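Local coordinates for protein (R)-specific enoyl-CoA hydratase (PDB 1IQ6) that catalyses the hydration of short-chain trans-2-enoyl-CoA, four to six carbons long, to the corresponding (3R)-3-hydroxyacyl-CoA, as a homodimer with the hot-dog fold, at residues Asp92-Glu97 against Thr114-Gln119; Val98-Leu103 against Ala110-Arg115. One frame throughout, in Å; residues are numbered along the deposited sequence.

Contact 1 of 2, residues Asp92-Glu97 against Thr114-Gln119; sequences DEVTAE and TRIFTQ
The carboxylate of Glu97 lies next to Phe117 CD1 and CE1, its plane turned 35° from that of the ring. Glu97 CG stands anti to its carbonyl carbon and the chain beyond is extended, so that the side chain crosses Phe117 at about a right angle and brings OE2 to 3.5 Å from Phe117 CE1. Thr95 O meets the ring at its edge, near the ring plane, while its main bond is to the backbone: it accepts Phe117 N at 2.8 Å. Thr95 OG1, on the same face, is bonded to Ser15 and shares with Thr118 O a water that donates to the carbonyl. On the other face Ile116 reaches across the strands with CD1, which touches Ala96 CB at 3.5 Å, and its CG2 branch packs on Val94 CB at 3.9 Å. These apolar groups lie against helix 55-68, through Leu61, Phe62 and Leu65, as in the hot-dog fold, where an antiparallel sheet wraps around a central helix. Thr95 with Phe117 and Glu97 with Arg115 are the hydrogen-bonded pairs of this antiparallel arrangement, with Ala96 and Ile116 forming the non-hydrogen-bonded pair between them. Past Phe117 the side chain of Gln119 takes over the backbone's part: CG anti to the backbone N (chi1 -174°) sends the extended chain back to the first strand, and OE1 accepts Glu93 N at 2.9 Å in an almost straight bond. A water bridges Glu93 O and Gln119 N, which are 3.1 Å apart but poorly angled for a direct bond.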
loop_
_atom_site.group_PDB
_atom_site.type_symbol
_atom_site.label_atom_id
_atom_site.label_comp_id
_atom_site.label_asym_id
_atom_site.label_seq_id
_atom_site.Cartn_x
_atom_site.Cartn_y
_atom_site.Cartn_z
ATOM N N ASP B 92 8.093 14.112 -9.674
ATOM C CA ASP B 92 6.993 14.324 -10.608
ATOM C C ASP B 92 5.651 14.230 -9.902
ATOM O O ASP B 92 5.524 13.583 -8.864
ATOM C CB ASP B 92 7.049 13.300 -11.745
ATOM C CG ASP B 92 8.171 13.577 -12.728
ATOM O OD1 ASP B 92 8.394 12.745 -13.630
ATOM O OD2 ASP B 92 8.827 14.635 -12.603
ATOM N N GLU B 93 4.653 14.898 -10.466
ATOM C CA GLU B 93 3.315 14.884 -9.892
ATOM C C GLU B 93 2.512 13.698 -10.417
ATOM O O GLU B 93 2.772 13.191 -11.506
ATOM C CB GLU B 93 2.594 16.193 -10.237
ATOM C CG GLU B 93 1.139 16.259 -9.803
ATOM C CD GLU B 93 0.474 17.565 -10.203
ATOM O OE1 GLU B 93 0.537 18.538 -9.422
ATOM O OE2 GLU B 93 -0.102 17.620 -11.309
ATOM N N VAL B 94 1.568 13.236 -9.605
ATOM C CA VAL B 94 0.672 12.156 -10.001
ATOM C C VAL B 94 -0.737 12.565 -9.604
ATOM O O VAL B 94 -0.932 13.477 -8.796
ATOM C CB VAL B 94 0.980 10.814 -9.291
ATOM C CG1 VAL B 94 2.387 10.365 -9.622
ATOM C CG2 VAL B 94 0.773 10.948 -7.789
ATOM N N THR B 95 -1.718 11.892 -10.187
ATOM C CA THR B 95 -3.111 12.152 -9.865
ATOM C C THR B 95 -3.734 10.815 -9.470
ATOM O O THR B 95 -3.630 9.836 -10.210
ATOM C CB THR B 95 -3.869 12.746 -11.072
ATOM O OG1 THR B 95 -3.276 14.001 -11.439
ATOM C CG2 THR B 95 -5.339 12.975 -10.723
ATOM N N ALA B 96 -4.334 10.774 -8.285
ATOM C CA ALA B 96 -4.986 9.568 -7.788
ATOM C C ALA B 96 -6.475 9.770 -8.037
ATOM O O ALA B 96 -7.007 10.852 -7.780
ATOM C CB ALA B 96 -4.709 9.390 -6.300
ATOM N N GLU B 97 -7.140 8.735 -8.542
ATOM C CA GLU B 97 -8.567 8.823 -8.853
ATOM C C GLU B 97 -9.317 7.586 -8.383
ATOM O O GLU B 97 -8.862 6.463 -8.604
ATOM C CB GLU B 97 -8.761 8.971 -10.372
ATOM C CG GLU B 97 -8.074 10.194 -10.971
ATOM C CD GLU B 97 -8.176 10.280 -12.490
ATOM O OE1 GLU B 97 -7.527 11.180 -13.072
ATOM O OE2 GLU B 97 -8.897 9.464 -13.107
ATOM N N THR B 114 -9.576 2.181 -8.483
ATOM C CA THR B 114 -8.533 3.068 -7.975
ATOM C C THR B 114 -7.382 3.156 -8.970
ATOM O O THR B 114 -6.758 2.147 -9.293
ATOM C CB THR B 114 -8.020 2.531 -6.633
ATOM O OG1 THR B 114 -7.529 1.196 -6.812
ATOM C CG2 THR B 114 -9.155 2.495 -5.615
ATOM N N ARG B 115 -7.100 4.367 -9.442
ATOM C CA ARG B 115 -6.046 4.577 -10.426
ATOM C C ARG B 115 -5.102 5.724 -10.112
ATOM O O ARG B 115 -5.499 6.723 -9.521
ATOM C CB ARG B 115 -6.678 4.829 -11.800
ATOM C CG ARG B 115 -7.503 3.654 -12.268
ATOM C CD ARG B 115 -8.177 3.862 -13.606
ATOM N NE ARG B 115 -8.775 2.594 -14.017
ATOM C CZ ARG B 115 -9.670 2.447 -14.987
ATOM N NH1 ARG B 115 -10.137 1.238 -15.269
ATOM N NH2 ARG B 115 -10.106 3.498 -15.664
ATOM N N ILE B 116 -3.840 5.550 -10.498
ATOM C CA ILE B 116 -2.824 6.586 -10.336
ATOM C C ILE B 116 -2.337 6.890 -11.748
ATOM O O ILE B 116 -1.953 5.977 -12.488
ATOM C CB ILE B 116 -1.593 6.106 -9.527
ATOM C CG1 ILE B 116 -1.981 5.736 -8.093
ATOM C CG2 ILE B 116 -0.523 7.210 -9.522
ATOM C CD1 ILE B 116 -2.415 6.916 -7.241
ATOM N N PHE B 117 -2.373 8.165 -12.126
ATOM C CA PHE B 117 -1.901 8.588 -13.439
ATOM C C PHE B 117 -0.639 9.424 -13.284
ATOM O O PHE B 117 -0.511 10.198 -12.337
ATOM C CB PHE B 117 -2.956 9.425 -14.175
ATOM C CG PHE B 117 -4.080 8.619 -14.749
ATOM C CD1 PHE B 117 -5.216 8.353 -13.993
ATOM C CD2 PHE B 117 -3.988 8.094 -16.036
ATOM C CE1 PHE B 117 -6.251 7.571 -14.511
ATOM C CE2 PHE B 117 -5.022 7.310 -16.560
ATOM C CZ PHE B 117 -6.152 7.051 -15.790
ATOM N N THR B 118 0.283 9.258 -14.223
ATOM C CA THR B 118 1.529 10.006 -14.205
ATOM C C THR B 118 1.257 11.451 -14.580
ATOM O O THR B 118 0.146 11.817 -14.965
ATOM C CB THR B 118 2.525 9.459 -15.229
ATOM O OG1 THR B 118 1.995 9.656 -16.549
ATOM C CG2 THR B 118 2.777 7.976 -14.993
ATOM N N GLN B 119 2.295 12.267 -14.474
ATOM C CA GLN B 119 2.207 13.674 -14.814
ATOM C C GLN B 119 1.833 13.811 -16.292
ATOM O O GLN B 119 1.151 14.757 -16.684
ATOM C CB GLN B 119 3.563 14.324 -14.534
ATOM C CG GLN B 119 3.620 15.816 -14.700
ATOM C CD GLN B 119 4.916 16.371 -14.153
ATOM O OE1 GLN B 119 5.173 16.296 -12.953
ATOM N NE2 GLN B 119 5.748 16.919 -15.033
HETATM O O HOH W 1 8.273 17.531 -12.895
HETATM O O HOH W 2 4.318 11.114 -12.787
HETATM O O HOH W 3 -1.126 13.479 -13.090
#

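Contact 2 of 2, residues Val98-Leu103 against Ala110-Arg115; sequences VEVTAL and ATLTTR
Thr111 O is the focus of the contact, because two successive amides of the facing strand turn to it. Thr101 N gives the straighter bond, 2.9 Å to Thr111 O, whereas Ala102 N reaches the same oxygen only weakly at 3.3 Å. Thr111 N in turn donates to Ala102 O at 2.9 Å. Thr101 OG1 sits between its own backbone N and carbonyl carbon (chi1 60°), a position that brings it beside Thr111 O, and it bonds a water shared with Thr113 OG1. The same rotation directs the methyl CG2 of Thr101 to Thr113 OG1, at 3.5 Å, the two side chains crossing at about a right angle. Thr101 and Ala102 opposite Thr111 make a classic beta bulge in the hairpin of strands 93-103 and 109-117; Thr101, with psi -18° instead of an extended value, is the first residue of the bulge, and the register shifts by one across it. Before the bulge, Glu99 and Thr113 form a hydrogen-bonded pair, joined by a bond in each direction. On the opposite face from Thr113, Leu112 CD2 packs obliquely on Val100 CG2 at 3.8 Å, and Thr114 CG2 meets Val98 CG1. Beyond the bulge the tip of Leu103 presses tightly on Ala110, CD2 to CB 3.5 Å. Farther out, Leu65 and Leu66 of helix 55-68 cover Val98 and Leu112, while Leu6 touches Val100, Leu103 and Ala110. The hydroxyl of Thr114 is held by Gln80, and backbone bonds from Val98 to Ala12 and from Leu112 to Ala129 tie the hairpin to its neighbouring strands.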
loop_
_atom_site.group_PDB
_atom_site.type_symbol
_atom_site.label_atom_id
_atom_site.label_comp_id
_atom_site.label_asym_id
_atom_site.label_seq_id
_atom_site.Cartn_x
_atom_site.Cartn_y
_atom_site.Cartn_z
ATOM N N VAL B 98 -10.455 7.793 -7.723
ATOM C CA VAL B 98 -11.290 6.684 -7.280
ATOM C C VAL B 98 -12.702 6.930 -7.791
ATOM O O VAL B 98 -13.123 8.077 -7.961
ATOM C CB VAL B 98 -11.325 6.522 -5.727
ATOM C CG1 VAL B 98 -9.904 6.336 -5.189
ATOM C CG2 VAL B 98 -12.027 7.706 -5.073
ATOM N N GLU B 99 -13.418 5.848 -8.066
ATOM C CA GLU B 99 -14.787 5.942 -8.553
ATOM C C GLU B 99 -15.587 4.756 -8.042
ATOM O O GLU B 99 -15.136 3.614 -8.130
ATOM C CB GLU B 99 -14.824 5.958 -10.083
ATOM C CG GLU B 99 -16.241 5.845 -10.639
ATOM C CD GLU B 99 -16.318 6.002 -12.146
ATOM O OE1 GLU B 99 -17.430 5.846 -12.691
ATOM O OE2 GLU B 99 -15.282 6.283 -12.787
ATOM N N VAL B 100 -16.775 5.028 -7.509
ATOM C CA VAL B 100 -17.629 3.958 -7.007
ATOM C C VAL B 100 -18.173 3.156 -8.184
ATOM O O VAL B 100 -18.772 3.720 -9.103
ATOM C CB VAL B 100 -18.821 4.516 -6.206
ATOM C CG1 VAL B 100 -19.694 3.369 -5.723
ATOM C CG2 VAL B 100 -18.319 5.344 -5.030
ATOM N N THR B 101 -17.964 1.842 -8.160
ATOM C CA THR B 101 -18.446 0.986 -9.242
ATOM C C THR B 101 -19.542 0.029 -8.795
ATOM O O THR B 101 -20.276 -0.508 -9.624
ATOM C CB THR B 101 -17.303 0.151 -9.861
ATOM O OG1 THR B 101 -16.721 -0.690 -8.857
ATOM C CG2 THR B 101 -16.240 1.065 -10.448
ATOM N N ALA B 102 -19.655 -0.189 -7.490
ATOM C CA ALA B 102 -20.680 -1.091 -6.975
ATOM C C ALA B 102 -20.981 -0.852 -5.503
ATOM O O ALA B 102 -20.095 -0.518 -4.719
ATOM C CB ALA B 102 -20.255 -2.538 -7.191
ATOM N N LEU B 103 -22.247 -1.019 -5.138
ATOM C CA LEU B 103 -22.689 -0.848 -3.761
ATOM C C LEU B 103 -23.538 -2.057 -3.390
ATOM O O LEU B 103 -24.655 -2.212 -3.885
ATOM C CB LEU B 103 -23.522 0.429 -3.615
ATOM C CG LEU B 103 -22.797 1.763 -3.803
ATOM C CD1 LEU B 103 -23.798 2.903 -3.771
ATOM C CD2 LEU B 103 -21.753 1.932 -2.711
ATOM N N ALA B 110 -18.728 -1.050 -0.412
ATOM C CA ALA B 110 -18.609 -0.432 -1.720
ATOM C C ALA B 110 -17.336 -0.888 -2.406
ATOM O O ALA B 110 -16.337 -1.187 -1.751
ATOM C CB ALA B 110 -18.593 1.091 -1.587
ATOM N N THR B 111 -17.392 -0.970 -3.728
ATOM C CA THR B 111 -16.218 -1.325 -4.509
ATOM C C THR B 111 -15.908 -0.099 -5.355
ATOM O O THR B 111 -16.813 0.541 -5.893
ATOM C CB THR B 111 -16.474 -2.537 -5.424
ATOM O OG1 THR B 111 -16.771 -3.681 -4.617
ATOM C CG2 THR B 111 -15.242 -2.834 -6.277
ATOM N N LEU B 112 -14.627 0.245 -5.448
ATOM C CA LEU B 112 -14.212 1.403 -6.228
ATOM C C LEU B 112 -12.998 1.098 -7.086
ATOM O O LEU B 112 -12.115 0.349 -6.676
ATOM C CB LEU B 112 -13.859 2.579 -5.305
ATOM C CG LEU B 112 -14.897 3.071 -4.289
ATOM C CD1 LEU B 112 -14.723 2.305 -2.983
ATOM C CD2 LEU B 112 -14.733 4.573 -4.056
ATOM N N THR B 113 -12.964 1.666 -8.285
ATOM C CA THR B 113 -11.804 1.498 -9.147
ATOM C C THR B 113 -10.831 2.573 -8.665
ATOM O O THR B 113 -11.219 3.722 -8.440
ATOM C CB THR B 113 -12.175 1.689 -10.630
ATOM O OG1 THR B 113 -12.863 0.516 -11.088
ATOM C CG2 THR B 113 -10.936 1.909 -11.487
ATOM N N THR B 114 -9.576 2.181 -8.483
ATOM C CA THR B 114 -8.533 3.068 -7.975
ATOM C C THR B 114 -7.382 3.156 -8.970
ATOM O O THR B 114 -6.758 2.147 -9.293
ATOM C CB THR B 114 -8.020 2.531 -6.633
ATOM O OG1 THR B 114 -7.529 1.196 -6.812
ATOM C CG2 THR B 114 -9.155 2.495 -5.615
ATOM N N ARG B 115 -7.100 4.367 -9.442
ATOM C CA ARG B 115 -6.046 4.577 -10.426
ATOM C C ARG B 115 -5.102 5.724 -10.112
ATOM O O ARG B 115 -5.499 6.723 -9.521
ATOM C CB ARG B 115 -6.678 4.829 -11.800
ATOM C CG ARG B 115 -7.503 3.654 -12.268
ATOM C CD ARG B 115 -8.177 3.862 -13.606
ATOM N NE ARG B 115 -8.775 2.594 -14.017
ATOM C CZ ARG B 115 -9.670 2.447 -14.987
ATOM N NH1 ARG B 115 -10.137 1.238 -15.269
ATOM N NH2 ARG B 115 -10.106 3.498 -15.664
HETATM O O HOH W 4 -14.256 -1.402 -9.340
#

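Contacts 1 and 2 are consecutive lengths of one beta hairpin, their centres 16 Å apart, and they share Thr114 and Arg115. Contact 2 lies nearer the turn of the hairpin and contact 1 at its open end. Helix 55-68 covers the inner face of both, with Phe62 touching Ile116 in contact 1 and the shared Thr114. Contact 1 is closer to the probable substrate site: the side chain of Ile116 is about 8 Å from that of Phe84 and about 8 Å from Gly55, positions assigned by similarity to (3R)-3-hydroxyacyl-CoA binding. From contact 2, the side chain of Thr114 is about 10 Å from that of Phe84. The N-to-C directions of the short strand segments make 164° in contact 1 and 144° in contact 2, which holds the bulge.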